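Local coordinates for uncharacterized conserved protein (Idiomarina loihiensis, PDB 2QSD) that is of unknown function but belongs to the DUF1543 family, folding mainly into antiparallel beta sheets and assembling as two copies, at residues L12-G17 with L57-H62; T18-N23 with F49-G54; I29-G34 with L147-V152; G68-L73 with T158-G163; E82-Y87 with V107-S112. One frame throughout, in Å; residues are numbered along the deposited sequence.

Contact 1: residues L12-G17 with L57-H62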
# COMPACT_ATOMS: atom_id res chain seq x y z
N LEU A 12 6.92 9.33 13.29
CA LEU A 12 6.38 8.23 12.51
C LEU A 12 5.82 8.84 11.23
O LEU A 12 4.90 9.66 11.28
CB LEU A 12 5.37 7.44 13.35
CG LEU A 12 3.96 6.87 13.10
CD1 LEU A 12 3.57 6.58 11.67
CD2 LEU A 12 3.79 5.62 13.95
N VAL A 13 6.39 8.46 10.09
CA VAL A 13 6.04 9.06 8.80
C VAL A 13 5.42 8.05 7.85
O VAL A 13 5.84 6.90 7.78
CB VAL A 13 7.26 9.76 8.12
CG1 VAL A 13 7.81 10.88 8.97
CG2 VAL A 13 8.37 8.79 7.83
N TYR A 14 4.40 8.49 7.12
CA TYR A 14 3.72 7.66 6.15
C TYR A 14 4.14 8.19 4.79
O TYR A 14 3.83 9.32 4.43
CB TYR A 14 2.22 7.77 6.35
CG TYR A 14 1.34 6.89 5.50
CD1 TYR A 14 1.37 5.49 5.62
CD2 TYR A 14 0.42 7.45 4.60
CE1 TYR A 14 0.55 4.68 4.85
CE2 TYR A 14 -0.42 6.64 3.82
CZ TYR A 14 -0.35 5.26 3.95
OH TYR A 14 -1.17 4.46 3.19
N VAL A 15 4.88 7.38 4.05
CA VAL A 15 5.45 7.83 2.78
C VAL A 15 4.91 7.01 1.63
O VAL A 15 4.43 5.89 1.83
CB VAL A 15 6.99 7.82 2.80
CG1 VAL A 15 7.50 8.84 3.78
CG2 VAL A 15 7.52 6.43 3.16
N GLY A 16 4.97 7.58 0.43
CA GLY A 16 4.42 6.95 -0.76
C GLY A 16 5.31 7.11 -1.97
O GLY A 16 6.13 8.03 -2.05
N GLY A 17 5.15 6.20 -2.92
CA GLY A 17 5.94 6.22 -4.13
C GLY A 17 5.80 4.93 -4.91
O GLY A 17 4.89 4.14 -4.67
N LEU A 57 5.91 12.43 1.00
CA LEU A 57 5.42 12.30 2.35
C LEU A 57 3.91 12.53 2.35
O LEU A 57 3.43 13.49 1.75
CB LEU A 57 6.11 13.35 3.21
CG LEU A 57 5.94 13.36 4.71
CD1 LEU A 57 6.79 12.28 5.34
CD2 LEU A 57 6.33 14.73 5.20
N ASP A 58 3.16 11.65 3.02
CA ASP A 58 1.69 11.74 3.03
C ASP A 58 1.07 12.11 4.38
O ASP A 58 0.10 12.86 4.44
CB ASP A 58 1.05 10.46 2.48
CG ASP A 58 1.22 10.33 0.97
OD1 ASP A 58 1.60 11.33 0.32
OD2 ASP A 58 0.96 9.23 0.43
N SER A 59 1.61 11.54 5.46
CA SER A 59 1.28 11.99 6.81
C SER A 59 2.43 11.69 7.76
O SER A 59 3.31 10.88 7.45
CB SER A 59 -0.01 11.36 7.32
OG SER A 59 0.11 9.96 7.48
N PHE A 60 2.43 12.37 8.90
CA PHE A 60 3.38 12.09 9.97
C PHE A 60 2.83 12.50 11.33
O PHE A 60 1.89 13.30 11.42
CB PHE A 60 4.73 12.77 9.71
CG PHE A 60 4.71 14.27 9.84
CD1 PHE A 60 4.52 15.06 8.71
CD2 PHE A 60 4.90 14.89 11.07
CE1 PHE A 60 4.51 16.45 8.81
CE2 PHE A 60 4.88 16.27 11.18
CZ PHE A 60 4.69 17.06 10.05
N VAL A 61 3.44 11.95 12.37
CA VAL A 61 3.18 12.37 13.74
C VAL A 61 4.47 12.36 14.55
O VAL A 61 5.28 11.44 14.42
CB VAL A 61 2.05 11.52 14.41
CG1 VAL A 61 2.35 10.02 14.32
CG2 VAL A 61 1.80 11.97 15.85
N HIS A 62 4.68 13.42 15.32
CA HIS A 62 5.73 13.45 16.33
C HIS A 62 5.23 12.61 17.49
O HIS A 62 4.22 12.94 18.12
CB HIS A 62 5.98 14.91 16.77
CG HIS A 62 6.84 15.05 17.99
ND1 HIS A 62 6.71 16.11 18.86
CD2 HIS A 62 7.85 14.29 18.48
CE1 HIS A 62 7.59 15.99 19.83
NE2 HIS A 62 8.29 14.89 19.63
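Strands 12-17 and 57-62 run antiparallel, their axes 4.6 Å apart and their directions 175° from each other, and a classic beta bulge interrupts the ladder where Asp58 and Ser59 both face Tyr14. Tyr14 O is the pivot of the bulge: it takes Asp58 N at 2.8 Å, nearly along its C=O axis, and Ser59 N only weakly, at 3.3 Å. Tyr14 N in turn gives a short, straight bond to Ser59 O, 2.6 Å long with 170° at the hydrogen. The register slips by one here, so that Val15 sits across from Leu57 while Leu12 exchanges two backbone bonds with Val61. The pairing makes strand 9-17 an inner strand of its antiparallel sheet, with strand 26-34 along its other edge.

The face carrying Val13, Val15, Leu57 and Phe60 is apolar. Leu57 CG lies anti to the backbone N (chi1 -172°), which brings CD1 to 3.8 Å from both Val13 CB and Val15 CG1. Val13 CG1 meets Phe60 at CB, 3.7 Å away, and the Phe60 ring leads off from the neighbouring strand. Met37 packs on Val13 and Leu57.

On the other face Leu12 CG rests alongside Val61 CG1, 3.7 Å away. Tyr14 sends its ring obliquely past Asp58 CB, nearly parallel to the ring of His27. Asp58 OD1 is bonded to His56 ND1. Ser59 OG, held by Tyr102 OH, sits over the main chain between N and C, 3.2 Å from Tyr14 CB.

Contact 2: residues T18-N23 with F49-G54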
# COMPACT_ATOMS: atom_id res chain seq x y z
N THR A 18 6.73 4.72 -5.83
CA THR A 18 6.65 3.57 -6.71
C THR A 18 7.77 2.56 -6.44
O THR A 18 8.75 2.86 -5.74
CB THR A 18 6.60 4.03 -8.21
OG1 THR A 18 6.34 2.90 -9.04
CG2 THR A 18 7.90 4.68 -8.64
N ALA A 19 7.60 1.34 -6.94
CA ALA A 19 8.65 0.32 -6.95
C ALA A 19 8.56 -0.47 -8.26
O ALA A 19 7.48 -0.56 -8.85
CB ALA A 19 8.51 -0.61 -5.75
N PRO A 20 9.70 -1.02 -8.75
CA PRO A 20 9.68 -1.76 -10.01
C PRO A 20 8.77 -2.98 -9.97
O PRO A 20 8.81 -3.76 -9.01
CB PRO A 20 11.13 -2.20 -10.19
CG PRO A 20 11.93 -1.20 -9.39
CD PRO A 20 11.07 -0.96 -8.19
N GLY A 21 7.95 -3.13 -11.01
CA GLY A 21 7.02 -4.25 -11.10
C GLY A 21 5.62 -3.97 -10.59
O GLY A 21 4.67 -4.59 -11.04
N ALA A 22 5.50 -3.03 -9.65
CA ALA A 22 4.19 -2.65 -9.12
C ALA A 22 3.44 -1.73 -10.08
O ALA A 22 4.03 -0.83 -10.69
CB ALA A 22 4.33 -2.01 -7.76
N ASN A 23 2.13 -1.96 -10.20
CA ASN A 23 1.26 -1.12 -11.03
C ASN A 23 0.79 0.16 -10.35
O ASN A 23 0.61 1.18 -11.00
CB ASN A 23 0.04 -1.92 -11.49
CG ASN A 23 0.38 -2.96 -12.53
OD1 ASN A 23 1.30 -2.78 -13.34
ND2 ASN A 23 -0.34 -4.07 -12.52
N PHE A 49 11.94 1.60 0.54
CA PHE A 49 12.34 0.33 -0.07
C PHE A 49 12.32 0.38 -1.60
O PHE A 49 12.97 -0.44 -2.26
CB PHE A 49 11.42 -0.80 0.42
CG PHE A 49 10.05 -0.77 -0.19
CD1 PHE A 49 9.07 0.07 0.33
CD2 PHE A 49 9.75 -1.56 -1.31
CE1 PHE A 49 7.80 0.11 -0.24
CE2 PHE A 49 8.49 -1.52 -1.88
CZ PHE A 49 7.51 -0.68 -1.35
N GLY A 50 11.54 1.32 -2.14
CA GLY A 50 11.24 1.37 -3.57
C GLY A 50 12.08 2.36 -4.35
O GLY A 50 13.20 2.67 -3.97
N THR A 51 11.51 2.85 -5.44
CA THR A 51 12.15 3.79 -6.35
C THR A 51 12.18 5.18 -5.73
O THR A 51 11.18 5.65 -5.19
CB THR A 51 11.39 3.81 -7.70
OG1 THR A 51 11.45 2.52 -8.30
CG2 THR A 51 11.93 4.87 -8.66
N GLN A 52 13.34 5.84 -5.81
CA GLN A 52 13.55 7.17 -5.24
C GLN A 52 12.77 8.28 -5.93
O GLN A 52 12.24 9.17 -5.26
CB GLN A 52 15.04 7.52 -5.20
CG GLN A 52 15.88 6.62 -4.29
CD GLN A 52 15.52 6.75 -2.82
OE1 GLN A 52 15.20 7.84 -2.33
NE2 GLN A 52 15.57 5.63 -2.10
N LYS A 53 12.71 8.24 -7.25
CA LYS A 53 12.04 9.28 -8.03
C LYS A 53 10.53 9.32 -7.76
O LYS A 53 9.82 8.33 -8.00
CB LYS A 53 12.32 9.12 -9.52
CG LYS A 53 11.69 10.19 -10.40
CD LYS A 53 12.39 10.29 -11.74
CE LYS A 53 11.64 11.21 -12.69
NZ LYS A 53 10.51 10.51 -13.37
N GLY A 54 10.07 10.46 -7.27
CA GLY A 54 8.64 10.71 -7.05
C GLY A 54 8.19 10.42 -5.63
O GLY A 54 6.99 10.45 -5.35
O HOH W 1 8.72 6.78 -6.05
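The Phe49 ring is met obliquely by Ala19, whose CB lies 4.0 Å from Phe49 CE2; Leu26 touches both residues, and Phe49 of the second subunit packs against its counterpart. Pro20 takes the second place of the type II beta turn from Ala19 to Ala22, and its puckered ring brings CD within 3.5 Å of Thr51 OG1. Two surface loops meet here, one linking strands 9-17 and 26-34, the other leading from helix 41-47 to strand 56-62.

One direct hydrogen bond joins them: Thr51 N reaches Thr18 O at 2.8 Å, in the carbonyl plane and with 151° at the hydrogen. Gly50 makes that approach possible, because a CB on it would fall only 2.5 Å from Thr18 O. Beside the bond the two threonines run alongside each other, with Thr18 CG2 3.7 Å from Thr51 CB.

The turn and the residue after it face the second subunit: Gly21 O accepts from Arg30 NH1 and Asn23 ND2 gives to Ile29 O, both partners being on that other chain. Gly21 has a positive phi of 95°, which suits glycine at the third place of a type II turn.

A water links three more backbone atoms of the two loops. It accepts from Thr18 N at 2.9 Å and donates to Thr51 O, which Trp48 NE1 also grips, and to Lys53 O, the latter 2.7 Å from the water oxygen.

Contact 3: residues I29-G34 with L147-V152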
# COMPACT_ATOMS: atom_id res chain seq x y z
N ILE A 29 5.36 2.79 6.36
CA ILE A 29 5.55 3.57 7.57
C ILE A 29 7.01 3.50 7.98
O ILE A 29 7.56 2.41 8.14
CB ILE A 29 4.67 3.02 8.71
CG1 ILE A 29 3.18 3.30 8.44
CG2 ILE A 29 5.09 3.58 10.07
CD1 ILE A 29 2.78 4.72 8.70
N ARG A 30 7.65 4.66 8.13
CA ARG A 30 9.02 4.73 8.63
C ARG A 30 9.09 5.43 9.99
O ARG A 30 8.30 6.33 10.29
CB ARG A 30 9.95 5.46 7.64
CG ARG A 30 9.90 5.00 6.18
CD ARG A 30 10.15 3.50 6.02
NE ARG A 30 11.45 3.07 6.51
CZ ARG A 30 11.83 1.80 6.63
NH1 ARG A 30 11.01 0.81 6.29
NH2 ARG A 30 13.04 1.51 7.10
N PHE A 31 10.05 5.00 10.82
CA PHE A 31 10.38 5.69 12.05
C PHE A 31 11.70 6.42 11.83
O PHE A 31 12.66 5.81 11.37
CB PHE A 31 10.49 4.72 13.22
CG PHE A 31 9.16 4.16 13.65
CD1 PHE A 31 8.66 2.99 13.09
CD2 PHE A 31 8.40 4.83 14.62
CE1 PHE A 31 7.42 2.48 13.48
CE2 PHE A 31 7.16 4.32 15.03
CZ PHE A 31 6.67 3.15 14.46
N VAL A 32 11.73 7.71 12.14
CA VAL A 32 12.91 8.55 11.92
C VAL A 32 13.14 9.51 13.08
O VAL A 32 12.19 9.88 13.78
CB VAL A 32 12.83 9.36 10.59
CG1 VAL A 32 13.07 8.47 9.38
CG2 VAL A 32 11.49 10.10 10.47
N VAL A 33 14.39 9.90 13.30
CA VAL A 33 14.77 10.78 14.40
C VAL A 33 15.53 12.01 13.91
O VAL A 33 16.52 11.90 13.20
CB VAL A 33 15.59 10.02 15.48
CG1 VAL A 33 16.18 10.99 16.51
CG2 VAL A 33 14.73 9.01 16.19
N GLY A 34 15.04 13.19 14.30
CA GLY A 34 15.71 14.45 14.00
C GLY A 34 15.16 15.62 14.81
O GLY A 34 14.11 15.50 15.44
N LEU A 147 7.12 -5.02 15.17
CA LEU A 147 8.50 -4.56 15.10
C LEU A 147 8.88 -3.81 16.38
O LEU A 147 8.10 -3.00 16.89
CB LEU A 147 8.71 -3.66 13.87
CG LEU A 147 10.12 -3.11 13.57
CD1 LEU A 147 10.99 -4.16 12.89
CD2 LEU A 147 10.04 -1.85 12.74
N CYS A 148 10.07 -4.08 16.89
CA CYS A 148 10.57 -3.39 18.07
C CYS A 148 11.29 -2.10 17.68
O CYS A 148 12.24 -2.11 16.90
CB CYS A 148 11.50 -4.29 18.87
SG CYS A 148 11.98 -3.59 20.47
N VAL A 149 10.83 -0.99 18.25
CA VAL A 149 11.37 0.33 17.93
C VAL A 149 12.27 0.80 19.08
O VAL A 149 11.85 1.57 19.95
CB VAL A 149 10.23 1.35 17.66
CG1 VAL A 149 10.77 2.60 16.99
CG2 VAL A 149 9.13 0.73 16.79
N ASP A 150 13.52 0.33 19.07
CA ASP A 150 14.46 0.63 20.15
C ASP A 150 15.73 1.32 19.68
O ASP A 150 16.43 1.96 20.47
CB ASP A 150 14.81 -0.64 20.95
CG ASP A 150 15.56 -1.67 20.12
OD1 ASP A 150 16.36 -2.43 20.72
OD2 ASP A 150 15.35 -1.75 18.89
N LEU A 151 16.02 1.19 18.39
CA LEU A 151 17.15 1.87 17.77
C LEU A 151 16.63 2.50 16.48
O LEU A 151 16.12 1.80 15.61
CB LEU A 151 18.27 0.88 17.45
CG LEU A 151 19.74 1.26 17.65
CD1 LEU A 151 20.61 0.31 16.83
CD2 LEU A 151 20.06 2.71 17.30
N VAL A 152 16.74 3.83 16.39
CA VAL A 152 16.25 4.58 15.24
C VAL A 152 17.26 5.67 14.89
O VAL A 152 17.49 6.57 15.71
CB VAL A 152 14.88 5.28 15.52
CG1 VAL A 152 14.35 5.90 14.24
CG2 VAL A 152 13.85 4.32 16.10
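Phe31 leaves strand 26-34 with its CB directed at segment 147-152, and there, 4.2 Å away, CB meets Val152 CG1. This is apolar packing between sheets: strand 26-34 belongs to one, while 147-152 runs from the end of strand 145-148, in a second sheet, into strand 151-152 of a third. With CG anti to the carbonyl carbon (chi1 -71°), the ring swings beneath Val149, whose two methyls spread over one face. Phe31 CG and CD2 both lie 4.0 Å from Val149 CG1. Farther out, CE1 is 4.1 Å from Val149 CG2 and CZ only slightly more distant. That second methyl makes a CH-pi contact, 14° off the ring normal. At the rim, CE2 touches Leu12 CD2 of strand 9-17, and the ring of Phe88 meets that of Phe31 edge-to-face.

Farther along strand 26-34 the partner is Val152. Its CB points at segment 29-34, and CG1, anti to the backbone N, nestles against the main chain after Phe31. The same methyl meets Val33 CG2 at 3.7 Å. Asp153, the next residue, accepts from Val33 N through OD2. Closest of all, Val152 CG1 lies 3.3 Å from Phe31 O.

Contact 4: residues G68-L73 with T158-G163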
# COMPACT_ATOMS: atom_id res chain seq x y z
N GLY A 68 1.01 5.87 28.41
CA GLY A 68 1.46 6.42 29.67
C GLY A 68 2.97 6.59 29.80
O GLY A 68 3.45 7.10 30.81
N TYR A 69 3.71 6.16 28.78
CA TYR A 69 5.17 6.25 28.78
C TYR A 69 5.66 7.40 27.90
O TYR A 69 5.18 7.58 26.79
CB TYR A 69 5.81 4.94 28.31
CG TYR A 69 5.64 3.77 29.26
CD1 TYR A 69 6.65 3.43 30.17
CD2 TYR A 69 4.48 3.00 29.25
CE1 TYR A 69 6.50 2.36 31.05
CE2 TYR A 69 4.32 1.92 30.13
CZ TYR A 69 5.34 1.61 31.02
OH TYR A 69 5.18 0.55 31.87
N ARG A 70 6.63 8.14 28.42
CA ARG A 70 7.32 9.20 27.69
C ARG A 70 8.53 8.61 26.95
O ARG A 70 9.26 7.78 27.49
CB ARG A 70 7.78 10.28 28.66
CG ARG A 70 8.53 11.45 28.06
CD ARG A 70 8.70 12.55 29.08
NE ARG A 70 9.66 13.56 28.64
CZ ARG A 70 9.95 14.67 29.33
NH1 ARG A 70 10.84 15.52 28.84
NH2 ARG A 70 9.36 14.92 30.49
N ILE A 71 8.73 9.05 25.71
CA ILE A 71 9.80 8.55 24.86
C ILE A 71 11.02 9.44 24.99
O ILE A 71 10.94 10.65 24.79
CB ILE A 71 9.34 8.45 23.38
CG1 ILE A 71 8.17 7.46 23.27
CG2 ILE A 71 10.49 8.02 22.48
CD1 ILE A 71 7.35 7.62 22.02
N HIS A 72 12.15 8.83 25.34
CA HIS A 72 13.42 9.55 25.40
C HIS A 72 14.36 9.03 24.33
O HIS A 72 14.34 7.84 24.01
CB HIS A 72 14.08 9.38 26.77
CG HIS A 72 13.33 10.03 27.88
ND1 HIS A 72 13.43 11.38 28.14
CD2 HIS A 72 12.47 9.53 28.80
CE1 HIS A 72 12.66 11.68 29.17
NE2 HIS A 72 12.07 10.58 29.59
N LEU A 73 15.16 9.93 23.78
CA LEU A 73 16.13 9.58 22.74
C LEU A 73 17.54 9.92 23.19
O LEU A 73 17.82 11.07 23.55
CB LEU A 73 15.80 10.28 21.42
CG LEU A 73 14.41 10.03 20.83
CD1 LEU A 73 14.12 11.01 19.71
CD2 LEU A 73 14.24 8.58 20.36
N THR A 158 14.31 4.97 24.89
CA THR A 158 14.03 4.55 26.27
C THR A 158 12.71 5.14 26.74
O THR A 158 12.32 6.22 26.31
CB THR A 158 15.17 4.92 27.25
OG1 THR A 158 15.45 6.32 27.17
CG2 THR A 158 16.44 4.12 26.94
N LEU A 159 12.03 4.41 27.62
CA LEU A 159 10.70 4.78 28.07
C LEU A 159 10.66 5.14 29.56
O LEU A 159 11.37 4.54 30.36
CB LEU A 159 9.71 3.65 27.77
CG LEU A 159 9.62 3.24 26.29
CD1 LEU A 159 8.78 2.01 26.13
CD2 LEU A 159 9.08 4.38 25.42
N GLU A 160 9.83 6.12 29.90
CA GLU A 160 9.62 6.57 31.27
C GLU A 160 8.13 6.80 31.53
O GLU A 160 7.51 7.63 30.88
CB GLU A 160 10.40 7.87 31.52
CG GLU A 160 10.22 8.46 32.92
CD GLU A 160 10.32 9.98 32.95
OE1 GLU A 160 10.17 10.56 34.04
OE2 GLU A 160 10.53 10.60 31.89
N PHE A 161 7.56 6.05 32.48
CA PHE A 161 6.16 6.22 32.83
C PHE A 161 5.88 7.58 33.49
O PHE A 161 6.48 7.90 34.51
CB PHE A 161 5.70 5.08 33.75
CG PHE A 161 4.23 5.12 34.09
CD1 PHE A 161 3.29 4.58 33.23
CD2 PHE A 161 3.79 5.69 35.29
CE1 PHE A 161 1.92 4.61 33.54
CE2 PHE A 161 2.44 5.73 35.61
CZ PHE A 161 1.50 5.19 34.73
N ASP A 162 4.98 8.36 32.89
CA ASP A 162 4.52 9.61 33.49
C ASP A 162 2.99 9.80 33.45
O ASP A 162 2.48 10.81 33.92
CB ASP A 162 5.25 10.83 32.90
CG ASP A 162 4.96 11.05 31.41
OD1 ASP A 162 4.13 10.33 30.81
OD2 ASP A 162 5.59 11.96 30.83
N GLY A 163 2.29 8.83 32.86
CA GLY A 163 0.83 8.87 32.78
C GLY A 163 0.20 9.68 31.64
O GLY A 163 -1.02 9.64 31.46
O HOH W 2 7.48 13.35 32.15
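An antiparallel ladder, its strands 69-73 and 158-161 at 148° to each other, separates a packed face from a polar one. On the packed face Tyr69, Ile71, Leu159 and Phe161 line up, and Val109 of strand 105-110 touches Tyr69 and Leu159 from beyond. Tyr69 CD1 is 3.9 Å from Leu159 CB, and the edge of Phe161 points at the face of Tyr69 in a T-shaped pair, ring centroids 5.6 Å apart and planes at 75°. Phe161 CD1 stands over the centre of the tyrosine ring. At the end of the ladder Gly68 O is gripped twice, by Asp162 N and Gly163 N, each 2.9 Å from it.

The reverse face, with Arg70, His72, Thr158 and Glu160, is more loosely built and reaches solvent. Its firmest side-chain link runs from His72 NE2 to Glu160 OE2, 2.8 Å long, the oxygen close to the imidazole plane and using its anti lone pair. An alanine at His72 would remove this donor and would probably leave the Glu160 carboxylate more mobile. Glu160 OE2 lies 4.5 Å from Arg70 NE and well out of the guanidinium plane, so no N-H points at it and only the charge is felt, which would be expected to favour an ionised carboxylate. The extended Arg70 chain instead runs on past Asp162, whose OD2 is bonded to His65 NE2. A water in the guanidinium plane bridges the two, accepting from Arg70 NH2 at 3.0 Å and donating to Asp162 OD2 at 2.7 Å.

Contact 5: residues E82-Y87 with V107-S112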
# COMPACT_ATOMS: atom_id res chain seq x y z
N GLU A 82 16.64 -2.34 29.50
CA GLU A 82 15.23 -1.93 29.52
C GLU A 82 14.30 -3.14 29.60
O GLU A 82 14.43 -4.08 28.81
CB GLU A 82 14.90 -1.10 28.27
CG GLU A 82 15.45 0.32 28.28
CD GLU A 82 14.51 1.32 28.93
OE1 GLU A 82 14.91 1.93 29.95
OE2 GLU A 82 13.38 1.51 28.43
N GLU A 83 13.36 -3.12 30.54
CA GLU A 83 12.40 -4.21 30.68
C GLU A 83 11.20 -4.08 29.73
O GLU A 83 10.67 -5.09 29.26
CB GLU A 83 11.95 -4.41 32.14
CG GLU A 83 11.33 -3.20 32.84
CD GLU A 83 10.58 -3.56 34.11
OE1 GLU A 83 10.91 -4.58 34.76
OE2 GLU A 83 9.64 -2.81 34.48
N LYS A 84 10.78 -2.84 29.46
CA LYS A 84 9.68 -2.58 28.52
C LYS A 84 10.13 -1.77 27.31
O LYS A 84 11.02 -0.91 27.42
CB LYS A 84 8.48 -1.92 29.22
CG LYS A 84 7.80 -2.84 30.22
CD LYS A 84 6.38 -2.40 30.56
CE LYS A 84 5.70 -3.44 31.44
NZ LYS A 84 4.23 -3.27 31.52
N ARG A 85 9.53 -2.06 26.17
CA ARG A 85 9.95 -1.47 24.91
C ARG A 85 8.79 -1.04 24.02
O ARG A 85 7.65 -1.48 24.19
CB ARG A 85 10.86 -2.44 24.14
CG ARG A 85 12.33 -2.30 24.47
CD ARG A 85 13.12 -3.53 24.07
NE ARG A 85 12.87 -4.66 24.96
CZ ARG A 85 13.50 -5.83 24.90
NH1 ARG A 85 13.18 -6.80 25.76
NH2 ARG A 85 14.44 -6.05 23.98
N LEU A 86 9.12 -0.16 23.08
CA LEU A 86 8.18 0.33 22.10
C LEU A 86 8.00 -0.70 20.98
O LEU A 86 8.97 -1.15 20.37
CB LEU A 86 8.71 1.64 21.53
CG LEU A 86 7.75 2.71 21.04
CD1 LEU A 86 6.84 3.17 22.17
CD2 LEU A 86 8.55 3.86 20.50
N TYR A 87 6.75 -1.08 20.73
CA TYR A 87 6.45 -2.02 19.67
C TYR A 87 5.45 -1.44 18.69
O TYR A 87 4.42 -0.90 19.08
CB TYR A 87 5.93 -3.35 20.22
CG TYR A 87 6.99 -4.23 20.85
CD1 TYR A 87 7.20 -4.21 22.23
CD2 TYR A 87 7.76 -5.09 20.07
CE1 TYR A 87 8.17 -5.03 22.82
CE2 TYR A 87 8.73 -5.91 20.65
CZ TYR A 87 8.93 -5.87 22.03
OH TYR A 87 9.88 -6.67 22.62
N VAL A 107 0.91 1.54 17.89
CA VAL A 107 2.14 1.45 18.66
C VAL A 107 1.76 1.19 20.11
O VAL A 107 0.88 1.85 20.65
CB VAL A 107 3.01 2.73 18.52
CG1 VAL A 107 4.29 2.61 19.34
CG2 VAL A 107 3.35 3.01 17.06
N VAL A 108 2.41 0.20 20.73
CA VAL A 108 2.15 -0.16 22.13
C VAL A 108 3.46 -0.33 22.90
O VAL A 108 4.54 -0.45 22.31
CB VAL A 108 1.32 -1.47 22.28
CG1 VAL A 108 -0.11 -1.32 21.75
CG2 VAL A 108 2.03 -2.68 21.64
N VAL A 109 3.35 -0.33 24.23
CA VAL A 109 4.49 -0.59 25.11
C VAL A 109 4.35 -1.98 25.73
O VAL A 109 3.34 -2.28 26.38
CB VAL A 109 4.63 0.50 26.20
CG1 VAL A 109 5.70 0.13 27.21
CG2 VAL A 109 4.95 1.84 25.56
N ALA A 110 5.35 -2.83 25.51
CA ALA A 110 5.32 -4.20 26.03
C ALA A 110 6.71 -4.74 26.34
O ALA A 110 7.71 -4.14 25.94
CB ALA A 110 4.59 -5.12 25.07
N ASP A 111 6.76 -5.86 27.06
CA ASP A 111 8.04 -6.50 27.41
C ASP A 111 8.51 -7.50 26.34
O ASP A 111 9.72 -7.65 26.12
CB ASP A 111 7.99 -7.15 28.80
CG ASP A 111 6.75 -8.02 29.02
OD1 ASP A 111 6.53 -8.44 30.18
OD2 ASP A 111 6.00 -8.29 28.07
N SER A 112 7.56 -8.15 25.69
CA SER A 112 7.84 -9.17 24.69
C SER A 112 7.00 -8.91 23.43
O SER A 112 5.92 -8.33 23.53
CB SER A 112 7.51 -10.56 25.25
OG SER A 112 6.11 -10.79 25.24
O HOH W 3 2.15 -3.89 28.96
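Ala110 O is held by one hydrogen bond and two C-H neighbours. Arg85 N donates at 2.8 Å, from 29° above the carbonyl plane. Lys84 adds a CA-H contact, CA to Ala110 O being 3.6 Å, and Tyr87 brings the edge of its ring, with CE1 3.3 Å from the same oxygen and the oxygen in the ring plane.

Tyr87 also pairs with Val108 through two nearly straight backbone bonds, Tyr87 N to Val108 O and Val108 N to Tyr87 O, both 2.8 Å. These join the outer strand 105-110 to strand 85-90 of an antiparallel sheet whose other outer strand is 145-148. After Asp111 comes Ser112, the N-cap residue of helix 113-122, and the tyrosine ring lies under that junction. Its CD1 is 4.0 Å from Ala110 CB, Ser112 O stands over one face toward the rim, and Pro113 and Ala116 of the helix pack on it. An alanine at Tyr87 would take the ring away from this junction and would probably leave the start of the helix less firmly seated on the strands.

On the face of Leu86 and Val109, Leu86 CD1 meets Val109 CG2 at 4.1 Å and also Val107 CG1 at 3.9 Å.

From the N terminus, contact 1 closes the loop between strands 9-17 and 56-62, and contact 2, on adjoining segments, is nested inside it at the end of the sheet that faces the second subunit. Contact 3 starts within that loop on strand 26-34 and reaches 147-152, so it crosses contacts 1, 2 and 4. It also touches the second subunit. Contact 4 closes the long loop from strand 69-74 to strand 155-161, and contact 5, closing the short one from 85-90 to 105-110, is nested inside it and inside contact 3. Contact 3 bridges the sheets: Val33 meets Leu73 of contact 4, Val149 N probably bonds to Leu86 O of contact 5, and Ile29 packs on Tyr14 of contact 1.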